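Local coordinates for protein antigen 43 (Escherichia coli, PDB 4KH3) that drives self-association and clumping of bacterial cells as the surface-exposed passenger domain of an autotransporter adhesin of the AIDA family, at residues A217-K231 / A236-N250. Numbering follows the deposited sequence.
With MLI (malonate ion), chain F.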
loop_
_atom_site.group_PDB
_atom_site.type_symbol
_atom_site.label_atom_id
_atom_site.label_comp_id
_atom_site.label_asym_id
_atom_site.label_seq_id
_atom_site.Cartn_x
_atom_site.Cartn_y
_atom_site.Cartn_z
ATOM N N ALA A 217 0.727 -13.982 -9.716
ATOM C CA ALA A 217 1.825 -13.177 -10.243
ATOM C C ALA A 217 3.155 -13.881 -9.984
ATOM O O ALA A 217 3.487 -14.209 -8.842
ATOM C CB ALA A 217 1.822 -11.783 -9.607
ATOM N N THR A 218 3.911 -14.120 -11.046
ATOM C CA THR A 218 5.224 -14.746 -10.912
ATOM C C THR A 218 6.327 -13.786 -11.344
ATOM O O THR A 218 6.180 -13.061 -12.326
ATOM C CB THR A 218 5.318 -16.044 -11.729
ATOM O OG1 THR A 218 5.205 -15.744 -13.125
ATOM C CG2 THR A 218 4.206 -17.006 -11.333
ATOM N N GLU A 219 7.423 -13.784 -10.596
ATOM C CA GLU A 219 8.565 -12.931 -10.890
ATOM C C GLU A 219 8.195 -11.453 -10.944
ATOM O O GLU A 219 8.445 -10.776 -11.940
ATOM C CB GLU A 219 9.256 -13.357 -12.189
ATOM C CG GLU A 219 10.215 -14.526 -12.038
ATOM C CD GLU A 219 9.532 -15.865 -12.233
ATOM O OE1 GLU A 219 8.421 -15.890 -12.816
ATOM O OE2 GLU A 219 10.109 -16.887 -11.807
ATOM N N THR A 220 7.573 -10.956 -9.881
ATOM C CA THR A 220 7.359 -9.525 -9.778
ATOM C C THR A 220 8.593 -8.908 -9.159
ATOM O O THR A 220 9.085 -9.365 -8.132
ATOM C CB THR A 220 6.099 -9.169 -8.980
ATOM O OG1 THR A 220 4.950 -9.619 -9.702
ATOM C CG2 THR A 220 5.984 -7.662 -8.795
ATOM N N LEU A 221 9.114 -7.884 -9.817
ATOM C CA LEU A 221 10.291 -7.194 -9.349
ATOM C C LEU A 221 9.881 -5.811 -8.849
ATOM O O LEU A 221 9.438 -4.956 -9.622
ATOM C CB LEU A 221 11.291 -7.110 -10.487
ATOM C CG LEU A 221 12.539 -6.269 -10.276
ATOM C CD1 LEU A 221 13.307 -6.753 -9.048
ATOM C CD2 LEU A 221 13.381 -6.346 -11.536
ATOM N N ILE A 222 9.999 -5.606 -7.544
ATOM C CA ILE A 222 9.499 -4.392 -6.918
ATOM C C ILE A 222 10.636 -3.419 -6.670
ATOM O O ILE A 222 11.354 -3.531 -5.673
ATOM C CB ILE A 222 8.805 -4.682 -5.561
ATOM C CG1 ILE A 222 7.885 -5.896 -5.656
ATOM C CG2 ILE A 222 8.019 -3.475 -5.093
ATOM C CD1 ILE A 222 7.195 -6.234 -4.331
ATOM N N ASN A 223 10.810 -2.464 -7.574
ATOM C CA ASN A 223 11.835 -1.462 -7.367
ATOM C C ASN A 223 11.303 -0.334 -6.488
ATOM O O ASN A 223 10.187 -0.423 -5.968
ATOM C CB ASN A 223 12.374 -0.949 -8.690
ATOM C CG ASN A 223 13.175 -1.999 -9.427
ATOM O OD1 ASN A 223 13.871 -2.790 -8.811
ATOM N ND2 ASN A 223 13.080 -2.007 -10.746
ATOM N N ARG A 224 12.107 0.710 -6.318
ATOM C CA ARG A 224 11.766 1.814 -5.437
ATOM C C ARG A 224 10.340 2.368 -5.623
ATOM O O ARG A 224 9.898 2.659 -6.746
ATOM C CB ARG A 224 12.796 2.937 -5.578
ATOM C CG ARG A 224 12.625 4.017 -4.517
ATOM C CD ARG A 224 13.110 5.371 -5.006
ATOM N NE ARG A 224 14.465 5.668 -4.564
ATOM C CZ ARG A 224 14.758 6.370 -3.472
ATOM N NH1 ARG A 224 13.783 6.851 -2.703
ATOM N NH2 ARG A 224 16.029 6.594 -3.155
ATOM N N ASP A 225 9.633 2.500 -4.505
ATOM C CA ASP A 225 8.252 2.990 -4.479
ATOM C C ASP A 225 7.241 2.059 -5.133
ATOM O O ASP A 225 6.051 2.376 -5.179
ATOM C CB ASP A 225 8.144 4.397 -5.083
ATOM C CG ASP A 225 8.917 5.418 -4.289
ATOM O OD1 ASP A 225 8.904 5.327 -3.040
ATOM O OD2 ASP A 225 9.550 6.297 -4.905
ATOM N N GLY A 226 7.716 0.923 -5.647
ATOM C CA GLY A 226 6.831 -0.100 -6.163
ATOM C C GLY A 226 5.992 -0.722 -5.055
ATOM O O GLY A 226 6.376 -0.742 -3.886
ATOM N N TRP A 227 4.847 -1.257 -5.431
ATOM C CA TRP A 227 3.926 -1.817 -4.470
ATOM C C TRP A 227 3.236 -3.046 -5.069
ATOM O O TRP A 227 2.451 -2.920 -6.015
ATOM C CB TRP A 227 2.901 -0.748 -4.104
ATOM C CG TRP A 227 2.034 -1.063 -2.903
ATOM C CD1 TRP A 227 2.339 -1.881 -1.858
ATOM C CD2 TRP A 227 0.716 -0.556 -2.644
ATOM N NE1 TRP A 227 1.296 -1.917 -0.963
ATOM C CE2 TRP A 227 0.292 -1.100 -1.413
ATOM C CE3 TRP A 227 -0.139 0.319 -3.325
ATOM C CZ2 TRP A 227 -0.953 -0.811 -0.849
ATOM C CZ3 TRP A 227 -1.384 0.613 -2.763
ATOM C CH2 TRP A 227 -1.774 0.050 -1.536
ATOM N N GLN A 228 3.551 -4.234 -4.553
ATOM C CA GLN A 228 2.819 -5.432 -4.952
ATOM C C GLN A 228 1.838 -5.823 -3.850
ATOM O O GLN A 228 2.233 -6.000 -2.705
ATOM C CB GLN A 228 3.758 -6.603 -5.258
ATOM C CG GLN A 228 2.997 -7.842 -5.705
ATOM C CD GLN A 228 3.886 -9.030 -5.963
ATOM O OE1 GLN A 228 4.929 -9.191 -5.325
ATOM N NE2 GLN A 228 3.472 -9.885 -6.898
ATOM N N VAL A 229 0.559 -5.944 -4.196
ATOM C CA VAL A 229 -0.473 -6.223 -3.203
ATOM C C VAL A 229 -1.113 -7.560 -3.499
ATOM O O VAL A 229 -1.679 -7.758 -4.581
ATOM C CB VAL A 229 -1.577 -5.147 -3.196
ATOM C CG1 VAL A 229 -2.674 -5.520 -2.210
ATOM C CG2 VAL A 229 -0.997 -3.797 -2.849
ATOM N N ILE A 230 -1.012 -8.486 -2.548
ATOM C CA ILE A 230 -1.657 -9.784 -2.697
ATOM C C ILE A 230 -2.917 -9.838 -1.844
ATOM O O ILE A 230 -2.848 -9.926 -0.613
ATOM C CB ILE A 230 -0.717 -10.924 -2.318
ATOM C CG1 ILE A 230 0.668 -10.697 -2.941
ATOM C CG2 ILE A 230 -1.282 -12.238 -2.795
ATOM C CD1 ILE A 230 0.642 -10.674 -4.447
ATOM N N LYS A 231 -4.069 -9.747 -2.498
ATOM C CA LYS A 231 -5.348 -9.811 -1.801
ATOM C C LYS A 231 -5.657 -11.236 -1.343
ATOM O O LYS A 231 -4.922 -12.188 -1.672
ATOM C CB LYS A 231 -6.469 -9.257 -2.685
ATOM C CG LYS A 231 -6.347 -7.737 -2.943
ATOM C CD LYS A 231 -7.585 -7.178 -3.620
ATOM C CE LYS A 231 -8.041 -5.885 -2.963
ATOM N NZ LYS A 231 -6.892 -4.993 -2.627
ATOM N N ALA A 236 1.396 -15.022 -5.122
ATOM C CA ALA A 236 2.621 -14.540 -5.744
ATOM C C ALA A 236 3.730 -15.557 -5.527
ATOM O O ALA A 236 3.840 -16.151 -4.455
ATOM C CB ALA A 236 3.027 -13.200 -5.164
ATOM N N ALA A 237 4.552 -15.756 -6.547
ATOM C CA ALA A 237 5.723 -16.620 -6.431
ATOM C C ALA A 237 6.900 -15.908 -7.066
ATOM O O ALA A 237 6.776 -15.372 -8.168
ATOM C CB ALA A 237 5.475 -17.952 -7.118
ATOM N N HIS A 238 8.026 -15.889 -6.365
ATOM C CA HIS A 238 9.247 -15.268 -6.857
ATOM C C HIS A 238 9.122 -13.759 -6.922
ATOM O O HIS A 238 9.313 -13.148 -7.957
ATOM C CB HIS A 238 9.688 -15.871 -8.208
ATOM C CG HIS A 238 9.980 -17.337 -8.129
ATOM N ND1 HIS A 238 9.185 -18.291 -8.734
ATOM C CD2 HIS A 238 10.944 -18.017 -7.467
ATOM C CE1 HIS A 238 9.668 -19.491 -8.472
ATOM N NE2 HIS A 238 10.734 -19.353 -7.700
ATOM N N THR A 239 8.805 -13.153 -5.798
ATOM C CA THR A 239 8.816 -11.714 -5.714
ATOM C C THR A 239 10.189 -11.293 -5.232
ATOM O O THR A 239 10.806 -11.964 -4.403
ATOM C CB THR A 239 7.721 -11.212 -4.753
ATOM O OG1 THR A 239 6.450 -11.309 -5.405
ATOM C CG2 THR A 239 7.957 -9.767 -4.332
ATOM N N THR A 240 10.682 -10.193 -5.780
ATOM C CA THR A 240 11.889 -9.582 -5.276
ATOM C C THR A 240 11.499 -8.192 -4.825
ATOM O O THR A 240 10.910 -7.436 -5.589
ATOM C CB THR A 240 12.983 -9.513 -6.365
ATOM O OG1 THR A 240 13.421 -10.839 -6.664
ATOM C CG2 THR A 240 14.165 -8.695 -5.901
ATOM N N ILE A 241 11.803 -7.871 -3.574
ATOM C CA ILE A 241 11.538 -6.552 -3.043
ATOM C C ILE A 241 12.869 -5.836 -2.924
ATOM O O ILE A 241 13.737 -6.241 -2.149
ATOM C CB ILE A 241 10.926 -6.621 -1.637
ATOM C CG1 ILE A 241 9.827 -7.683 -1.559
ATOM C CG2 ILE A 241 10.397 -5.257 -1.215
ATOM C CD1 ILE A 241 9.425 -8.012 -0.120
ATOM N N ASN A 242 13.045 -4.771 -3.690
ATOM C CA ASN A 242 14.257 -3.975 -3.557
ATOM C C ASN A 242 14.098 -2.834 -2.570
ATOM O O ASN A 242 13.027 -2.659 -1.974
ATOM C CB ASN A 242 14.730 -3.476 -4.912
ATOM C CG ASN A 242 15.450 -4.549 -5.684
ATOM O OD1 ASN A 242 16.229 -5.304 -5.114
ATOM N ND2 ASN A 242 15.174 -4.647 -6.980
ATOM N N GLN A 243 15.164 -2.063 -2.393
ATOM C CA GLN A 243 15.139 -0.979 -1.432
ATOM C C GLN A 243 13.975 -0.023 -1.697
ATOM O O GLN A 243 13.824 0.494 -2.806
ATOM C CB GLN A 243 16.466 -0.226 -1.445
ATOM C CG GLN A 243 16.634 0.665 -0.224
ATOM C CD GLN A 243 17.734 1.691 -0.382
ATOM O OE1 GLN A 243 18.524 1.640 -1.326
ATOM N NE2 GLN A 243 17.784 2.638 0.545
ATOM N N LYS A 244 13.146 0.182 -0.675
ATOM C CA LYS A 244 11.990 1.094 -0.734
ATOM C C LYS A 244 10.845 0.641 -1.654
ATOM O O LYS A 244 9.925 1.410 -1.942
ATOM C CB LYS A 244 12.413 2.546 -1.017
ATOM C CG LYS A 244 12.827 3.306 0.251
ATOM C CD LYS A 244 13.762 4.482 -0.041
ATOM C CE LYS A 244 14.585 4.877 1.197
ATOM N NZ LYS A 244 13.752 5.441 2.308
ATOM N N GLY A 245 10.906 -0.609 -2.101
ATOM C CA GLY A 245 9.749 -1.258 -2.690
ATOM C C GLY A 245 8.980 -1.923 -1.567
ATOM O O GLY A 245 9.518 -2.154 -0.485
ATOM N N LYS A 246 7.712 -2.224 -1.804
ATOM C CA LYS A 246 6.903 -2.822 -0.759
ATOM C C LYS A 246 6.075 -3.977 -1.280
ATOM O O LYS A 246 5.360 -3.844 -2.281
ATOM C CB LYS A 246 5.993 -1.779 -0.118
ATOM C CG LYS A 246 4.963 -2.365 0.839
ATOM C CD LYS A 246 4.000 -1.285 1.323
ATOM C CE LYS A 246 4.742 -0.173 2.046
ATOM N NZ LYS A 246 3.838 0.895 2.581
ATOM N N LEU A 247 6.176 -5.114 -0.599
ATOM C CA LEU A 247 5.257 -6.210 -0.839
ATOM C C LEU A 247 4.264 -6.269 0.311
ATOM O O LEU A 247 4.644 -6.246 1.470
ATOM C CB LEU A 247 6.006 -7.530 -0.949
ATOM C CG LEU A 247 5.065 -8.730 -0.880
ATOM C CD1 LEU A 247 4.123 -8.733 -2.094
ATOM C CD2 LEU A 247 5.877 -10.002 -0.791
ATOM N N GLN A 248 2.987 -6.335 -0.017
ATOM C CA GLN A 248 1.942 -6.405 0.981
ATOM C C GLN A 248 1.064 -7.635 0.727
ATOM O O GLN A 248 0.455 -7.780 -0.347
ATOM C CB GLN A 248 1.104 -5.130 0.945
ATOM C CG GLN A 248 -0.064 -5.126 1.914
ATOM C CD GLN A 248 -0.727 -3.760 2.019
ATOM O OE1 GLN A 248 -0.067 -2.711 1.952
ATOM N NE2 GLN A 248 -2.040 -3.767 2.175
ATOM N N VAL A 249 1.015 -8.525 1.713
ATOM C CA VAL A 249 0.237 -9.756 1.597
ATOM C C VAL A 249 -0.883 -9.740 2.618
ATOM O O VAL A 249 -0.628 -9.843 3.810
ATOM C CB VAL A 249 1.112 -10.998 1.821
ATOM C CG1 VAL A 249 0.327 -12.257 1.518
ATOM C CG2 VAL A 249 2.352 -10.934 0.940
ATOM N N ASN A 250 -2.120 -9.573 2.155
ATOM C CA ASN A 250 -3.260 -9.517 3.060
ATOM C C ASN A 250 -3.567 -10.878 3.643
ATOM O O ASN A 250 -3.057 -11.906 3.173
ATOM C CB ASN A 250 -4.520 -9.039 2.341
ATOM C CG ASN A 250 -4.416 -7.630 1.859
ATOM O OD1 ASN A 250 -3.542 -6.879 2.291
ATOM N ND2 ASN A 250 -5.324 -7.244 0.966
HETATM C C1 MLI F . -4.475 -2.354 0.549
HETATM C C2 MLI F . -4.802 -1.513 -0.638
HETATM C C3 MLI F . -4.716 -3.819 0.408
HETATM O O6 MLI F . -4.949 -2.053 -1.777
HETATM O O7 MLI F . -4.934 -0.264 -0.489
HETATM O O8 MLI F . -5.791 -4.243 -0.104
HETATM O O9 MLI F . -3.836 -4.631 0.797
HETATM O O HOH W 1 5.711 -12.123 -7.850
#
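Inside the coil, I222 CD1 extends toward the following turn, 3.6 Å from T239 CG2 and 3.8 Å from L247 CB; chi1 (-44°) sets CG1 opposite the carbonyl carbon, and the extended chi2 carries CD1 between these two. Farther along the interior, I230 CD1 rests 3.5 Å from A236 CB, while I230 CG1 meets L247 CD1. Buried among these carbons, the extended side chain of Q228 turns OE1 to T239 OG1, which donates to it at 2.6 Å, meeting a lone pair of OE1 within the amide plane. One water accepts a hydrogen bond from T220 N and donates to T239 OG1 and A217 O. The two segments are successive coils of a right-handed parallel beta-helix, the autotransporter passenger fold: the axes of strands 227-230 and 246-249 approach to 4.8 Å, parallel and in register. Type II turns N223-G226 and N242-G245 stack too, joined by N242 ND2 to N223 OD1 (2.9 Å) between nearly coplanar amides; E205 and N261 continue this row. On the outer face K246 CD packs 3.6 Å from W227 NE1, whose N-H makes a weak hydrogen bond to Q248 OE1 at the ring edge. Beyond, K231 NZ hydrogen-bonds O8 of a malonate, probably from the crystallisation liquor, at 2.9 Å, and N250 ND2 adds weak bonds to O8 and O9.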